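Long-range contacts in putative retaining b-glycosidase (Saccharophagus degradans, PDB 5A95), which hydrolyses beta-glucans, probably mixed-linkage 1,3-1,4-beta-glucans, and is probably a retaining glycoside hydrolase: residues 290-298 against 349-357; 299-307 against 333-341. The protein carries 1 engineered substitution. All blocks are in the same frame, centred on the assembly; numbering follows the deposited sequence.

Interaction 1: 290-298 against 349-357; sequences TQLGWVQPD and SEQGAFFKQ. Engineered in segment 290-298: Q291 (natural residue Glu). With BGC (beta-D-glucopyranose), chain D.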
loop_
_atom_site.group_PDB
_atom_site.type_symbol
_atom_site.label_atom_id
_atom_site.label_comp_id
_atom_site.label_asym_id
_atom_site.label_seq_id
_atom_site.Cartn_x
_atom_site.Cartn_y
_atom_site.Cartn_z
ATOM N N THR A 290 -22.645 12.832 14.517
ATOM C CA THR A 290 -21.360 13.099 15.142
ATOM C C THR A 290 -20.693 14.421 14.755
ATOM O O THR A 290 -19.700 14.791 15.368
ATOM C CB THR A 290 -20.384 11.939 14.954
ATOM O OG1 THR A 290 -20.378 11.551 13.581
ATOM C CG2 THR A 290 -20.716 10.767 15.838
ATOM N N GLN A 291 -21.264 15.104 13.770
ATOM C CA GLN A 291 -20.957 16.507 13.493
ATOM C C GLN A 291 -22.233 17.167 13.065
ATOM O O GLN A 291 -23.013 16.634 12.274
ATOM C CB GLN A 291 -19.895 16.695 12.414
ATOM C CG GLN A 291 -18.570 16.145 12.858
ATOM C CD GLN A 291 -17.410 16.402 11.929
ATOM O OE1 GLN A 291 -16.408 15.712 12.011
ATOM N NE2 GLN A 291 -17.487 17.443 11.148
ATOM N N LEU A 292 -22.434 18.352 13.608
ATOM C CA LEU A 292 -23.522 19.265 13.281
ATOM C C LEU A 292 -23.127 20.618 13.860
ATOM O O LEU A 292 -22.265 20.696 14.720
ATOM C CB LEU A 292 -24.870 18.784 13.832
ATOM C CG LEU A 292 -25.095 18.856 15.329
ATOM C CD1 LEU A 292 -26.572 18.917 15.685
ATOM C CD2 LEU A 292 -24.443 17.679 16.047
ATOM N N GLY A 293 -23.804 21.669 13.446
ATOM C CA GLY A 293 -23.556 23.006 13.955
ATOM C C GLY A 293 -23.578 24.049 12.860
ATOM O O GLY A 293 -23.726 23.711 11.705
ATOM N N TRP A 294 -23.432 25.315 13.248
ATOM C CA TRP A 294 -23.461 26.392 12.285
ATOM C C TRP A 294 -22.720 27.606 12.786
ATOM O O TRP A 294 -22.435 27.732 13.969
ATOM C CB TRP A 294 -24.903 26.829 11.947
ATOM C CG TRP A 294 -25.504 27.797 12.948
ATOM C CD1 TRP A 294 -25.520 29.174 12.837
ATOM C CD2 TRP A 294 -26.137 27.509 14.212
ATOM N NE1 TRP A 294 -26.131 29.734 13.939
ATOM C CE2 TRP A 294 -26.528 28.739 14.789
ATOM C CE3 TRP A 294 -26.438 26.325 14.901
ATOM C CZ2 TRP A 294 -27.189 28.804 16.019
ATOM C CZ3 TRP A 294 -27.095 26.404 16.105
ATOM C CH2 TRP A 294 -27.471 27.633 16.655
ATOM N N VAL A 295 -22.436 28.494 11.844
ATOM C CA VAL A 295 -22.021 29.860 12.133
ATOM C C VAL A 295 -22.763 30.798 11.183
ATOM O O VAL A 295 -23.128 30.428 10.085
ATOM C CB VAL A 295 -20.479 30.016 12.035
ATOM C CG1 VAL A 295 -19.979 29.710 10.632
ATOM C CG2 VAL A 295 -19.997 31.409 12.501
ATOM N N GLN A 296 -22.938 32.044 11.615
ATOM C CA GLN A 296 -23.479 33.094 10.772
ATOM C C GLN A 296 -22.710 33.171 9.459
ATOM O O GLN A 296 -21.512 32.882 9.421
ATOM C CB GLN A 296 -23.356 34.450 11.480
ATOM C CG GLN A 296 -24.288 34.612 12.650
ATOM C CD GLN A 296 -25.742 34.728 12.246
ATOM O OE1 GLN A 296 -26.068 35.470 11.315
ATOM N NE2 GLN A 296 -26.620 34.004 12.929
ATOM N N PRO A 297 -23.376 33.608 8.376
ATOM C CA PRO A 297 -22.702 33.571 7.081
ATOM C C PRO A 297 -21.521 34.512 6.946
ATOM O O PRO A 297 -20.689 34.287 6.079
ATOM C CB PRO A 297 -23.817 33.963 6.090
ATOM C CG PRO A 297 -24.846 34.642 6.931
ATOM C CD PRO A 297 -24.808 33.964 8.265
ATOM N N ASP A 298 -21.462 35.519 7.807
ATOM C CA ASP A 298 -20.371 36.484 7.853
ATOM C C ASP A 298 -19.479 36.248 9.065
ATOM O O ASP A 298 -18.644 37.098 9.417
ATOM C CB ASP A 298 -20.942 37.912 7.851
ATOM C CG ASP A 298 -21.799 38.212 9.060
ATOM O OD1 ASP A 298 -22.114 37.311 9.846
ATOM O OD2 ASP A 298 -22.208 39.374 9.174
ATOM N N SER A 349 -19.955 30.949 21.695
ATOM C CA SER A 349 -20.366 31.511 20.412
ATOM C C SER A 349 -21.891 31.374 20.323
ATOM O O SER A 349 -22.518 30.815 21.214
ATOM C CB SER A 349 -19.719 30.726 19.285
ATOM O OG SER A 349 -20.289 29.430 19.259
ATOM N N GLU A 350 -22.469 31.872 19.232
ATOM C CA GLU A 350 -23.910 31.762 19.054
ATOM C C GLU A 350 -24.338 30.284 19.156
ATOM O O GLU A 350 -25.236 29.946 19.919
ATOM C CB GLU A 350 -24.340 32.331 17.705
ATOM C CG GLU A 350 -25.839 32.203 17.463
ATOM C CD GLU A 350 -26.288 32.416 16.045
ATOM O OE1 GLU A 350 -25.461 32.471 15.111
ATOM O OE2 GLU A 350 -27.527 32.424 15.827
ATOM N N GLN A 351 -23.731 29.398 18.362
ATOM C CA GLN A 351 -24.169 28.003 18.428
ATOM C C GLN A 351 -23.806 27.369 19.766
ATOM O O GLN A 351 -24.520 26.488 20.246
ATOM C CB GLN A 351 -23.654 27.148 17.260
ATOM C CG GLN A 351 -22.177 26.782 17.286
ATOM C CD GLN A 351 -21.868 25.527 16.489
ATOM O OE1 GLN A 351 -22.760 24.804 16.062
ATOM N NE2 GLN A 351 -20.593 25.229 16.348
ATOM N N GLY A 352 -22.690 27.782 20.358
ATOM C CA GLY A 352 -22.321 27.249 21.647
ATOM C C GLY A 352 -23.344 27.519 22.729
ATOM O O GLY A 352 -23.743 26.600 23.445
ATOM N N ALA A 353 -23.808 28.767 22.824
ATOM C CA ALA A 353 -24.808 29.104 23.825
ATOM C C ALA A 353 -26.097 28.321 23.573
ATOM O O ALA A 353 -26.748 27.866 24.508
ATOM C CB ALA A 353 -25.100 30.595 23.822
ATOM N N PHE A 354 -26.477 28.211 22.299
ATOM C CA PHE A 354 -27.691 27.508 21.933
ATOM C C PHE A 354 -27.609 26.045 22.408
ATOM O O PHE A 354 -28.495 25.538 23.112
ATOM C CB PHE A 354 -27.933 27.600 20.424
ATOM C CG PHE A 354 -29.048 26.695 19.966
ATOM C CD1 PHE A 354 -30.376 27.030 20.238
ATOM C CD2 PHE A 354 -28.780 25.459 19.396
ATOM C CE1 PHE A 354 -31.404 26.199 19.886
ATOM C CE2 PHE A 354 -29.813 24.615 19.067
ATOM C CZ PHE A 354 -31.111 24.983 19.307
ATOM N N PHE A 355 -26.544 25.343 22.026
ATOM C CA PHE A 355 -26.463 23.934 22.342
ATOM C C PHE A 355 -26.206 23.699 23.826
ATOM O O PHE A 355 -26.625 22.700 24.381
ATOM C CB PHE A 355 -25.397 23.247 21.491
ATOM C CG PHE A 355 -25.829 22.970 20.078
ATOM C CD1 PHE A 355 -26.844 22.058 19.840
ATOM C CD2 PHE A 355 -25.249 23.603 19.008
ATOM C CE1 PHE A 355 -27.252 21.792 18.549
ATOM C CE2 PHE A 355 -25.645 23.327 17.708
ATOM C CZ PHE A 355 -26.641 22.423 17.492
ATOM N N LYS A 356 -25.522 24.642 24.467
ATOM C CA LYS A 356 -25.287 24.518 25.884
ATOM C C LYS A 356 -26.630 24.433 26.645
ATOM O O LYS A 356 -26.836 23.603 27.520
ATOM C CB LYS A 356 -24.498 25.730 26.406
ATOM C CG LYS A 356 -24.042 25.595 27.833
ATOM C CD LYS A 356 -23.188 26.776 28.216
ATOM C CE LYS A 356 -22.612 26.628 29.613
ATOM N NZ LYS A 356 -21.676 27.753 29.906
ATOM N N GLN A 357 -27.540 25.347 26.309
ATOM C CA GLN A 357 -28.858 25.352 26.932
ATOM C C GLN A 357 -29.619 24.063 26.656
ATOM O O GLN A 357 -30.222 23.486 27.540
ATOM C CB GLN A 357 -29.641 26.578 26.455
ATOM C CG GLN A 357 -31.037 26.725 27.038
ATOM C CD GLN A 357 -31.642 28.106 26.767
ATOM O OE1 GLN A 357 -31.585 28.619 25.664
ATOM N NE2 GLN A 357 -32.211 28.713 27.796
HETATM C C2 BGC D . -14.810 18.197 8.684
HETATM C C3 BGC D . -14.173 19.022 9.801
HETATM C C4 BGC D . -14.245 20.510 9.437
HETATM C C5 BGC D . -15.680 20.897 9.137
HETATM C C6 BGC D . -15.829 22.360 8.795
HETATM C C1 BGC D . -16.131 18.760 8.167
HETATM O O1 BGC D . -16.447 18.312 6.873
HETATM O O2 BGC D . -14.955 16.797 9.125
HETATM O O3 BGC D . -12.819 18.509 10.010
HETATM O O4 BGC D . -13.729 21.417 10.422
HETATM O O5 BGC D . -16.066 20.154 7.985
HETATM O O6 BGC D . -17.179 22.506 8.351
HETATM O O HOH W 1 -21.969 29.829 15.838
HETATM O O HOH W 2 -22.846 32.168 14.595
#

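Interaction 2: 299-307 against 333-341; sequences GYGAHIPVK and DPDWSPTMI. With BGC (beta-D-glucopyranose), chain B; BGC (beta-D-glucopyranose), chain C; BGC (beta-D-glucopyranose), chain D.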
loop_
_atom_site.group_PDB
_atom_site.type_symbol
_atom_site.label_atom_id
_atom_site.label_comp_id
_atom_site.label_asym_id
_atom_site.label_seq_id
_atom_site.Cartn_x
_atom_site.Cartn_y
_atom_site.Cartn_z
ATOM N N GLY A 299 -19.638 35.088 9.698
ATOM C CA GLY A 299 -18.999 34.841 10.974
ATOM C C GLY A 299 -17.647 34.193 10.855
ATOM O O GLY A 299 -17.144 33.955 9.747
ATOM N N TYR A 300 -17.071 33.903 12.024
ATOM C CA TYR A 300 -15.751 33.324 12.131
ATOM C C TYR A 300 -15.651 31.985 11.398
ATOM O O TYR A 300 -16.396 31.027 11.647
ATOM C CB TYR A 300 -15.325 33.200 13.612
ATOM C CG TYR A 300 -13.981 32.526 13.754
ATOM C CD1 TYR A 300 -12.800 33.220 13.548
ATOM C CD2 TYR A 300 -13.893 31.180 14.078
ATOM C CE1 TYR A 300 -11.563 32.575 13.651
ATOM C CE2 TYR A 300 -12.669 30.537 14.172
ATOM C CZ TYR A 300 -11.515 31.235 13.958
ATOM O OH TYR A 300 -10.292 30.608 14.070
ATOM N N GLY A 301 -14.757 31.935 10.440
ATOM C CA GLY A 301 -14.532 30.741 9.670
ATOM C C GLY A 301 -15.670 30.252 8.804
ATOM O O GLY A 301 -15.678 29.122 8.407
ATOM N N ALA A 302 -16.630 31.122 8.481
ATOM C CA ALA A 302 -17.820 30.716 7.753
ATOM C C ALA A 302 -17.540 30.168 6.354
ATOM O O ALA A 302 -16.789 30.757 5.586
ATOM C CB ALA A 302 -18.788 31.898 7.668
ATOM N N HIS A 303 -18.177 29.057 6.024
ATOM C CA HIS A 303 -18.000 28.367 4.766
ATOM C C HIS A 303 -19.199 27.433 4.550
ATOM O O HIS A 303 -19.819 27.015 5.511
ATOM C CB HIS A 303 -16.725 27.511 4.818
ATOM C CG HIS A 303 -16.683 26.548 5.974
ATOM N ND1 HIS A 303 -16.283 26.917 7.246
ATOM C CD2 HIS A 303 -16.975 25.224 6.047
ATOM C CE1 HIS A 303 -16.324 25.870 8.049
ATOM N NE2 HIS A 303 -16.741 24.829 7.346
ATOM N N ILE A 304 -19.533 27.121 3.296
ATOM C CA ILE A 304 -20.514 26.065 2.989
ATOM C C ILE A 304 -19.868 24.757 3.465
ATOM O O ILE A 304 -18.680 24.547 3.217
ATOM C CB ILE A 304 -20.827 26.032 1.473
ATOM C CG1 ILE A 304 -21.473 27.356 1.020
ATOM C CG2 ILE A 304 -21.722 24.871 1.089
ATOM C CD1 ILE A 304 -21.461 27.590 -0.482
ATOM N N PRO A 305 -20.630 23.869 4.150
ATOM C CA PRO A 305 -22.073 23.888 4.332
ATOM C C PRO A 305 -22.550 24.292 5.727
ATOM O O PRO A 305 -23.621 23.838 6.165
ATOM C CB PRO A 305 -22.437 22.430 4.070
ATOM C CG PRO A 305 -21.336 21.685 4.756
ATOM C CD PRO A 305 -20.092 22.525 4.467
ATOM N N VAL A 306 -21.793 25.120 6.451
ATOM C CA VAL A 306 -22.092 25.423 7.844
ATOM C C VAL A 306 -22.692 26.815 8.093
ATOM O O VAL A 306 -22.897 27.189 9.249
ATOM C CB VAL A 306 -20.855 25.233 8.768
ATOM C CG1 VAL A 306 -20.305 23.821 8.591
ATOM C CG2 VAL A 306 -19.752 26.263 8.518
ATOM N N LYS A 307 -23.021 27.547 7.031
ATOM C CA LYS A 307 -23.567 28.891 7.183
ATOM C C LYS A 307 -25.061 28.847 7.439
ATOM O O LYS A 307 -25.773 28.120 6.761
ATOM C CB LYS A 307 -23.311 29.731 5.934
ATOM C CG LYS A 307 -21.854 29.963 5.564
ATOM C CD LYS A 307 -21.773 30.841 4.308
ATOM C CE LYS A 307 -20.366 31.298 4.022
ATOM N NZ LYS A 307 -20.397 32.198 2.844
ATOM N N ASP A 333 -13.950 24.291 20.464
ATOM C CA ASP A 333 -12.615 24.799 20.222
ATOM C C ASP A 333 -12.778 26.237 19.782
ATOM O O ASP A 333 -13.747 26.541 19.087
ATOM C CB ASP A 333 -11.956 23.999 19.079
ATOM C CG ASP A 333 -10.484 24.269 18.971
ATOM O OD1 ASP A 333 -9.734 23.737 19.815
ATOM O OD2 ASP A 333 -10.061 25.053 18.078
ATOM N N PRO A 334 -11.842 27.139 20.162
ATOM C CA PRO A 334 -11.943 28.534 19.700
ATOM C C PRO A 334 -11.309 28.806 18.332
ATOM O O PRO A 334 -11.455 29.901 17.805
ATOM C CB PRO A 334 -11.202 29.318 20.796
ATOM C CG PRO A 334 -10.164 28.372 21.270
ATOM C CD PRO A 334 -10.765 26.992 21.161
ATOM N N ASP A 335 -10.588 27.840 17.777
ATOM C CA ASP A 335 -9.855 28.017 16.525
ATOM C C ASP A 335 -10.495 27.314 15.346
ATOM O O ASP A 335 -10.679 27.907 14.282
ATOM C CB ASP A 335 -8.398 27.541 16.665
ATOM C CG ASP A 335 -7.689 28.200 17.800
ATOM O OD1 ASP A 335 -7.716 29.431 17.837
ATOM O OD2 ASP A 335 -7.114 27.509 18.655
ATOM N N TRP A 336 -10.842 26.042 15.520
ATOM C CA TRP A 336 -11.477 25.254 14.491
ATOM C C TRP A 336 -12.960 25.602 14.427
ATOM O O TRP A 336 -13.607 25.732 15.457
ATOM C CB TRP A 336 -11.303 23.774 14.826
ATOM C CG TRP A 336 -9.942 23.252 14.604
ATOM C CD1 TRP A 336 -8.808 23.970 14.300
ATOM C CD2 TRP A 336 -9.563 21.883 14.625
ATOM N NE1 TRP A 336 -7.741 23.102 14.126
ATOM C CE2 TRP A 336 -8.175 21.819 14.339
ATOM C CE3 TRP A 336 -10.262 20.693 14.877
ATOM C CZ2 TRP A 336 -7.483 20.613 14.276
ATOM C CZ3 TRP A 336 -9.561 19.479 14.794
ATOM C CH2 TRP A 336 -8.195 19.455 14.502
ATOM N N SER A 337 -13.483 25.722 13.216
ATOM C CA SER A 337 -14.824 26.254 13.011
ATOM C C SER A 337 -15.777 25.221 12.381
ATOM O O SER A 337 -15.337 24.266 11.747
ATOM C CB SER A 337 -14.750 27.485 12.113
ATOM O OG SER A 337 -14.266 27.141 10.836
ATOM N N PRO A 338 -17.095 25.392 12.563
ATOM C CA PRO A 338 -17.720 26.421 13.400
ATOM C C PRO A 338 -17.437 26.200 14.886
ATOM O O PRO A 338 -17.572 25.088 15.385
ATOM C CB PRO A 338 -19.212 26.269 13.090
ATOM C CG PRO A 338 -19.365 24.845 12.642
ATOM C CD PRO A 338 -18.107 24.588 11.858
ATOM N N THR A 339 -17.046 27.265 15.589
ATOM C CA THR A 339 -16.690 27.165 16.990
ATOM C C THR A 339 -17.919 27.130 17.897
ATOM O O THR A 339 -18.954 27.695 17.545
ATOM C CB THR A 339 -15.900 28.387 17.445
ATOM O OG1 THR A 339 -16.753 29.522 17.341
ATOM C CG2 THR A 339 -14.664 28.596 16.625
ATOM N N MET A 340 -17.764 26.528 19.086
ATOM C CA MET A 340 -18.731 26.660 20.174
ATOM C C MET A 340 -18.346 27.697 21.197
ATOM O O MET A 340 -19.173 28.080 22.018
ATOM C CB MET A 340 -18.940 25.334 20.904
ATOM C CG MET A 340 -19.533 24.262 20.010
ATOM S SD MET A 340 -19.840 22.710 20.862
ATOM C CE MET A 340 -21.258 23.192 21.837
ATOM N N ILE A 341 -17.085 28.102 21.162
ATOM C CA ILE A 341 -16.527 29.026 22.139
ATOM C C ILE A 341 -15.627 30.021 21.434
ATOM O O ILE A 341 -15.039 29.714 20.392
ATOM C CB ILE A 341 -15.753 28.293 23.262
ATOM C CG1 ILE A 341 -14.670 27.367 22.668
ATOM C CG2 ILE A 341 -16.722 27.573 24.192
ATOM C CD1 ILE A 341 -13.822 26.663 23.714
HETATM C C2 BGC B . -12.205 23.242 10.734
HETATM C C3 BGC B . -10.787 23.665 10.391
HETATM C C4 BGC B . -9.787 22.616 10.822
HETATM C C5 BGC B . -10.178 21.239 10.285
HETATM C C6 BGC B . -9.360 20.112 10.861
HETATM C C1 BGC B . -12.437 21.889 10.084
HETATM O O2 BGC B . -13.084 24.239 10.219
HETATM O O3 BGC B . -10.498 24.886 11.084
HETATM O O4 BGC B . -8.506 22.959 10.301
HETATM O O5 BGC B . -11.522 20.957 10.628
HETATM O O6 BGC B . -9.814 18.872 10.328
HETATM C C2 BGC C . -10.383 27.284 11.056
HETATM C C3 BGC C . -10.195 28.521 10.201
HETATM C C4 BGC C . -8.989 28.355 9.307
HETATM C C5 BGC C . -9.145 27.097 8.476
HETATM C C6 BGC C . -7.932 26.845 7.586
HETATM C C1 BGC C . -10.427 26.035 10.219
HETATM O O2 BGC C . -11.602 27.414 11.800
HETATM O O3 BGC C . -9.973 29.641 11.053
HETATM O O4 BGC C . -8.868 29.520 8.488
HETATM O O5 BGC C . -9.276 25.974 9.354
HETATM O O6 BGC C . -6.769 26.632 8.408
HETATM C C2 BGC D . -14.810 18.197 8.684
HETATM C C3 BGC D . -14.173 19.022 9.801
HETATM C C4 BGC D . -14.245 20.510 9.437
HETATM C C5 BGC D . -15.680 20.897 9.137
HETATM C C6 BGC D . -15.829 22.360 8.795
HETATM C C1 BGC D . -16.131 18.760 8.167
HETATM O O1 BGC D . -16.447 18.312 6.873
HETATM O O2 BGC D . -14.955 16.797 9.125
HETATM O O3 BGC D . -12.819 18.509 10.010
HETATM O O4 BGC D . -13.729 21.417 10.422
HETATM O O5 BGC D . -16.066 20.154 7.985
HETATM O O6 BGC D . -17.179 22.506 8.351
HETATM O O HOH W 3 -17.153 29.644 13.889
HETATM O O HOH W 4 -7.389 30.880 15.306
HETATM O O HOH W 5 -12.981 27.897 8.041
#

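Interaction 1: 290-298 against 349-357
The indole of W294 lies along the first two turns of helix 350-363, in the company of E350, Q351, F354 and F355. Q351 can be followed outward from its CB, which sits over one face of the indole in a CH-pi contact, 3.7 Å from the centroid of the six-membered ring and 10° off its normal. With CG held between the backbone N and the carbonyl carbon (chi1 73°), the chain runs on past the tryptophan backbone, and CG packs 3.5 Å from W294 O. The amide then divides its two ends. OE1 accepts from W294 N, although OE1 is modelled too close to G293, so its exact place is doubtful; NE2 turns to the carbonyls of W330 and T339.

The edge of the indole is used as well. E350 sets its carboxylate nearly perpendicular to the ring, and OE1 receives a weak bond from W294 NE1 at 3.1 Å. The same OE1 takes a much straighter bond from Q296 NE2 (2.9 Å, 171°), and a water that binds Q296 N also donates to it. Farther along the helix, the six-membered ring turns its edge toward the face of F354 in an offset edge-to-face pair, centroids 5.6 Å apart, while F355 meets it obliquely. F355 CZ also packs on L292 CD1 at 3.9 Å. S349 caps the helix, its OG accepting from G352 N.

At the other end of the loop the engineered glutamine Q291, a glutamate in nature, makes a weak NE2 bond to O2 of the chain D glucose. Through this aromatic cluster, outside the glycan site, the loop after strand 287-289 packs on the helix that follows the last strand of a family 5 (beta/alpha)8 barrel.

Interaction 2: 299-307 against 333-341
Y300 reaches across to the backbone of D335, its OH donating to D335 O at 2.7 Å, in the carbonyl plane and on a lone pair. With CG anti to the backbone N (chi1 177°), the ring extends to the other loop, with D335 O at its edge and CD2 against T339 CG2. The carbonyl of D335 is shared, since O2 of the chain C glucose also donates to it. That chain C O2 lies 2.8 Å from S337 OG, which also approaches O2 of the chain B glucose and may serve either; the chain B O2 donates to S337 O. H303 NE2 is hydrogen-bonded to O6 of the chain D glucose at 2.6 Å, nearly straight.

Behind this first shell, H303 ND1 donates to G301 O (2.6 Å), and V306 CG2 covers one face of the imidazole, 3.4 Å above its centre. V306 CG1 in turn packs on P338 CD at 4.0 Å. Between the two loops a water accepts from T339 N and donates to Y300 O. D333 OD2 accepts from D335 N, an Asx turn, and also from W336 N, the wider Asx motif, while K78 forms salt bridges to both aspartates.

W336 lays its face under C4 of the chain B glucose and meets W32 of the second subunit edge-to-face; an alanine here would probably deprive that sugar of its stacking platform and the neighbouring tryptophan of its aromatic mate.

The two loops follow strands 287-289 and 326-329 and lead to helices 312-323 and 350-363, with P338 touching Q351 on the latter helix.

In the fold
Interaction 2 is nested along the chain within the loop closed by interaction 1, and their centres lie 8 Å apart. Both draw on the loop after strand 287-289 and on the chain that follows strand 326-329. Interaction 1 is the more buried, with aromatic packing, a bond to the buried W294 N and, toward its partly exposed end, the bonds to E350. Interaction 2 is partly buried, and its hydroxyls, carbonyls and imidazole face the glycan. The two are stitched together where S349 OG probably bonds T339 O and V295 N probably bonds V306 O. Both touch the same glucose, 290-298 through Q291 and 299-307 through H303, whereas the second subunit reaches interaction 2 alone.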